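Local atomic coordinates of Sel1 repeat family protein (PDB entry 6LCH), a protein that probably acts as an immunity protein against the type VI secretion effector PldB in Pseudomonas aeruginosa, using a helical Sel1-repeat scaffold to bind its partner. Residues Gly164-Lys177 and Tyr189-Ala201. Residues are numbered along the deposited sequence; the frame is centred on the assembly and turned at random.
Sequences GYAPASYELGAYYK and YYQVSVSQGGKSA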
# COMPACT_ATOMS: atom_id res chain seq x y z
N GLY A 164 -5.04 6.22 -5.29
CA GLY A 164 -4.36 5.21 -6.08
C GLY A 164 -3.59 4.17 -5.30
O GLY A 164 -2.76 3.47 -5.87
N TYR A 165 -3.85 4.06 -4.00
CA TYR A 165 -3.13 3.14 -3.12
C TYR A 165 -3.78 1.77 -3.21
O TYR A 165 -4.88 1.56 -2.70
CB TYR A 165 -3.13 3.69 -1.70
CG TYR A 165 -2.40 2.85 -0.68
CD1 TYR A 165 -3.08 2.24 0.36
CD2 TYR A 165 -1.02 2.67 -0.75
CE1 TYR A 165 -2.43 1.48 1.30
CE2 TYR A 165 -0.35 1.91 0.20
CZ TYR A 165 -1.06 1.32 1.22
OH TYR A 165 -0.41 0.56 2.16
N ALA A 166 -3.08 0.83 -3.86
CA ALA A 166 -3.68 -0.47 -4.16
C ALA A 166 -4.12 -1.27 -2.93
O ALA A 166 -5.23 -1.83 -2.97
CB ALA A 166 -2.72 -1.30 -5.02
N PRO A 167 -3.34 -1.38 -1.85
CA PRO A 167 -3.80 -2.19 -0.71
C PRO A 167 -5.09 -1.71 -0.08
O PRO A 167 -5.76 -2.49 0.59
CB PRO A 167 -2.63 -2.11 0.28
CG PRO A 167 -1.46 -1.77 -0.56
CD PRO A 167 -1.98 -0.86 -1.62
N ALA A 168 -5.46 -0.44 -0.28
CA ALA A 168 -6.75 0.03 0.22
C ALA A 168 -7.89 -0.51 -0.64
O ALA A 168 -8.93 -0.92 -0.12
CB ALA A 168 -6.79 1.55 0.25
N SER A 169 -7.71 -0.51 -1.96
CA SER A 169 -8.69 -1.13 -2.85
C SER A 169 -8.78 -2.63 -2.62
O SER A 169 -9.84 -3.22 -2.83
CB SER A 169 -8.34 -0.83 -4.31
OG SER A 169 -8.58 0.53 -4.63
N TYR A 170 -7.68 -3.26 -2.20
CA TYR A 170 -7.72 -4.67 -1.81
C TYR A 170 -8.61 -4.87 -0.59
O TYR A 170 -9.42 -5.80 -0.55
CB TYR A 170 -6.31 -5.19 -1.54
CG TYR A 170 -6.26 -6.65 -1.13
CD1 TYR A 170 -6.10 -7.66 -2.07
CD2 TYR A 170 -6.37 -7.02 0.21
CE1 TYR A 170 -6.05 -8.99 -1.70
CE2 TYR A 170 -6.33 -8.35 0.59
CZ TYR A 170 -6.17 -9.33 -0.37
OH TYR A 170 -6.13 -10.65 0.01
N GLU A 171 -8.46 -4.01 0.42
CA GLU A 171 -9.31 -4.08 1.60
C GLU A 171 -10.77 -3.82 1.26
O GLU A 171 -11.67 -4.31 1.94
CB GLU A 171 -8.83 -3.10 2.66
CG GLU A 171 -7.45 -3.40 3.21
CD GLU A 171 -7.36 -4.75 3.88
OE1 GLU A 171 -8.23 -5.06 4.73
OE2 GLU A 171 -6.43 -5.52 3.56
N LEU A 172 -11.02 -3.04 0.20
CA LEU A 172 -12.38 -2.86 -0.29
C LEU A 172 -12.95 -4.18 -0.79
O LEU A 172 -14.03 -4.61 -0.36
CB LEU A 172 -12.40 -1.83 -1.41
CG LEU A 172 -12.41 -0.37 -0.99
CD1 LEU A 172 -11.49 -0.15 0.18
CD2 LEU A 172 -12.01 0.46 -2.18
N GLY A 173 -12.24 -4.82 -1.71
CA GLY A 173 -12.66 -6.13 -2.19
C GLY A 173 -12.88 -7.11 -1.06
O GLY A 173 -13.90 -7.78 -1.00
N ALA A 174 -11.91 -7.18 -0.13
CA ALA A 174 -12.07 -8.04 1.04
C ALA A 174 -13.34 -7.70 1.80
O ALA A 174 -14.10 -8.59 2.18
CB ALA A 174 -10.85 -7.92 1.95
N TYR A 175 -13.60 -6.40 2.01
CA TYR A 175 -14.79 -6.00 2.75
C TYR A 175 -16.06 -6.49 2.06
O TYR A 175 -16.91 -7.13 2.69
CB TYR A 175 -14.83 -4.48 2.90
CG TYR A 175 -16.15 -4.00 3.46
CD1 TYR A 175 -16.41 -4.07 4.81
CD2 TYR A 175 -17.13 -3.48 2.62
CE1 TYR A 175 -17.61 -3.63 5.33
CE2 TYR A 175 -18.34 -3.04 3.13
CZ TYR A 175 -18.57 -3.12 4.48
OH TYR A 175 -19.77 -2.69 5.00
N TYR A 176 -16.19 -6.21 0.76
CA TYR A 176 -17.41 -6.58 0.05
C TYR A 176 -17.58 -8.09 -0.03
O TYR A 176 -18.69 -8.60 0.09
CB TYR A 176 -17.41 -5.96 -1.34
CG TYR A 176 -17.93 -4.55 -1.32
CD1 TYR A 176 -19.27 -4.30 -1.08
CD2 TYR A 176 -17.07 -3.48 -1.49
CE1 TYR A 176 -19.75 -3.02 -1.04
CE2 TYR A 176 -17.55 -2.18 -1.45
CZ TYR A 176 -18.89 -1.96 -1.23
OH TYR A 176 -19.39 -0.68 -1.19
N LYS A 177 -16.48 -8.81 -0.24
CA LYS A 177 -16.54 -10.26 -0.30
C LYS A 177 -16.97 -10.85 1.04
O LYS A 177 -17.83 -11.73 1.10
CB LYS A 177 -15.18 -10.83 -0.70
CG LYS A 177 -15.12 -12.35 -0.69
CD LYS A 177 -13.73 -12.85 -1.04
CE LYS A 177 -12.76 -12.61 0.08
NZ LYS A 177 -11.47 -13.31 -0.15
N TYR A 189 -13.43 -4.30 -7.07
CA TYR A 189 -12.44 -3.59 -6.27
C TYR A 189 -11.10 -4.32 -6.23
O TYR A 189 -10.05 -3.68 -6.16
CB TYR A 189 -12.98 -3.37 -4.86
CG TYR A 189 -13.79 -2.10 -4.76
CD1 TYR A 189 -15.10 -2.11 -4.31
CD2 TYR A 189 -13.23 -0.89 -5.13
CE1 TYR A 189 -15.83 -0.94 -4.21
CE2 TYR A 189 -13.95 0.28 -5.04
CZ TYR A 189 -15.24 0.25 -4.58
OH TYR A 189 -15.94 1.43 -4.50
N TYR A 190 -11.12 -5.66 -6.22
CA TYR A 190 -9.87 -6.39 -6.37
C TYR A 190 -9.19 -6.04 -7.68
O TYR A 190 -7.96 -5.91 -7.74
CB TYR A 190 -10.12 -7.90 -6.30
CG TYR A 190 -10.35 -8.47 -4.91
CD1 TYR A 190 -9.36 -8.39 -3.93
CD2 TYR A 190 -11.54 -9.10 -4.59
CE1 TYR A 190 -9.57 -8.92 -2.66
CE2 TYR A 190 -11.75 -9.63 -3.33
CZ TYR A 190 -10.77 -9.55 -2.37
OH TYR A 190 -11.01 -10.08 -1.13
N GLN A 191 -9.97 -5.88 -8.75
CA GLN A 191 -9.40 -5.54 -10.05
C GLN A 191 -8.80 -4.14 -10.03
O GLN A 191 -7.68 -3.93 -10.52
CB GLN A 191 -10.45 -5.67 -11.15
CG GLN A 191 -9.84 -5.73 -12.55
CD GLN A 191 -10.85 -5.50 -13.65
OE1 GLN A 191 -11.88 -4.88 -13.44
NE2 GLN A 191 -10.54 -6.01 -14.85
N VAL A 192 -9.53 -3.17 -9.47
CA VAL A 192 -8.99 -1.82 -9.33
C VAL A 192 -7.68 -1.85 -8.56
O VAL A 192 -6.72 -1.14 -8.90
CB VAL A 192 -10.03 -0.90 -8.64
CG1 VAL A 192 -9.36 0.37 -8.14
CG2 VAL A 192 -11.16 -0.58 -9.59
N SER A 193 -7.60 -2.69 -7.53
CA SER A 193 -6.36 -2.86 -6.78
C SER A 193 -5.23 -3.31 -7.70
O SER A 193 -4.10 -2.80 -7.59
CB SER A 193 -6.58 -3.87 -5.65
OG SER A 193 -5.42 -4.00 -4.85
N VAL A 194 -5.51 -4.25 -8.60
CA VAL A 194 -4.49 -4.71 -9.54
C VAL A 194 -4.00 -3.56 -10.41
O VAL A 194 -2.79 -3.34 -10.55
CB VAL A 194 -5.03 -5.86 -10.40
CG1 VAL A 194 -3.98 -6.31 -11.40
CG2 VAL A 194 -5.47 -7.01 -9.52
N SER A 195 -4.93 -2.80 -10.99
CA SER A 195 -4.56 -1.68 -11.85
C SER A 195 -3.75 -0.61 -11.12
O SER A 195 -3.16 0.25 -11.78
CB SER A 195 -5.81 -1.05 -12.47
OG SER A 195 -6.64 -0.46 -11.48
N GLN A 196 -3.72 -0.64 -9.79
CA GLN A 196 -2.93 0.29 -8.99
C GLN A 196 -1.63 -0.32 -8.48
O GLN A 196 -0.98 0.28 -7.62
CB GLN A 196 -3.76 0.80 -7.81
CG GLN A 196 -5.00 1.57 -8.18
CD GLN A 196 -5.98 1.65 -7.04
OE1 GLN A 196 -5.90 0.86 -6.10
NE2 GLN A 196 -6.91 2.59 -7.11
N GLY A 197 -1.23 -1.48 -9.00
CA GLY A 197 -0.05 -2.14 -8.52
C GLY A 197 -0.29 -3.16 -7.43
O GLY A 197 0.66 -3.55 -6.74
N GLY A 198 -1.53 -3.59 -7.24
CA GLY A 198 -1.85 -4.56 -6.21
C GLY A 198 -1.31 -5.94 -6.50
O GLY A 198 -1.81 -6.64 -7.39
N LYS A 199 -0.27 -6.33 -5.74
CA LYS A 199 0.31 -7.66 -5.85
C LYS A 199 -0.65 -8.73 -5.33
O LYS A 199 -0.94 -9.70 -6.03
CB LYS A 199 1.63 -7.70 -5.08
CG LYS A 199 2.20 -9.07 -4.83
CD LYS A 199 3.59 -9.22 -5.39
CE LYS A 199 4.64 -8.47 -4.60
NZ LYS A 199 5.02 -9.16 -3.35
N SER A 200 -1.15 -8.55 -4.11
CA SER A 200 -2.01 -9.56 -3.50
C SER A 200 -3.31 -9.72 -4.27
O SER A 200 -3.86 -10.83 -4.32
CB SER A 200 -2.29 -9.19 -2.04
OG SER A 200 -2.81 -10.29 -1.33
N ALA A 201 -3.81 -8.65 -4.88
CA ALA A 201 -5.05 -8.76 -5.64
C ALA A 201 -4.84 -9.48 -6.96
O ALA A 201 -5.73 -10.20 -7.43
CB ALA A 201 -5.65 -7.37 -5.89
O HOH W 1 -0.62 1.32 -5.21
O HOH W 2 -4.28 -12.15 -2.18
O HOH W 3 -10.10 -10.93 1.05
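Y190 lies flat against G173, whose CA sits 3.9 Å from the centroid of the Y190 ring and almost on its normal, in the antiparallel helix hairpin of a Sel1 repeat, a TPR-like unit. The axes of 166-177 and 189-195 run at 167° and come within 7.4 Å. The absence of a side chain at G173 is consistent with so close an approach. The same tyrosine turns its edge into the face of Y170, a T-shaped pair with planes at 73° and centroids 5.3 Å apart. Y170 in turn is a knob among Y190, S193, S200 and A201; with CG anti to the backbone N (chi1 180°), its ring reaches across to the start of helix 199-208. Farther round the interface Y189 packs among S169, L172, G173 and Y176: L172 CD2 makes a CH-pi contact over its face, while the Y176 ring meets it rim to rim, the two planes nearly parallel but offset.

Where helix 183-195 ends, the contact becomes polar. S193 OG donates to A166 O (2.9 Å) from well above the carbonyl plane, and that oxygen also accepts the helical N-H of Y170. S169 OG donates to Q196 OE1 at 3.1 Å, tilted somewhat from the amide carbonyl plane. Q196 precedes G197, the positive-phi C-prime residue of the Schellman motif that ends helix 183-195, with G198 N bonded to S193 O.

Outside the hairpin, F204 meets the Y190 ring, and helix 150-162 packs on S169, L172 and Y189 through A161, T157 and H158. At the other end, by the hairpin turn, one water bridges the two segments by accepting from K177 NZ and lying 2.5 Å from Y190 OH, in the plane of the tyrosine ring.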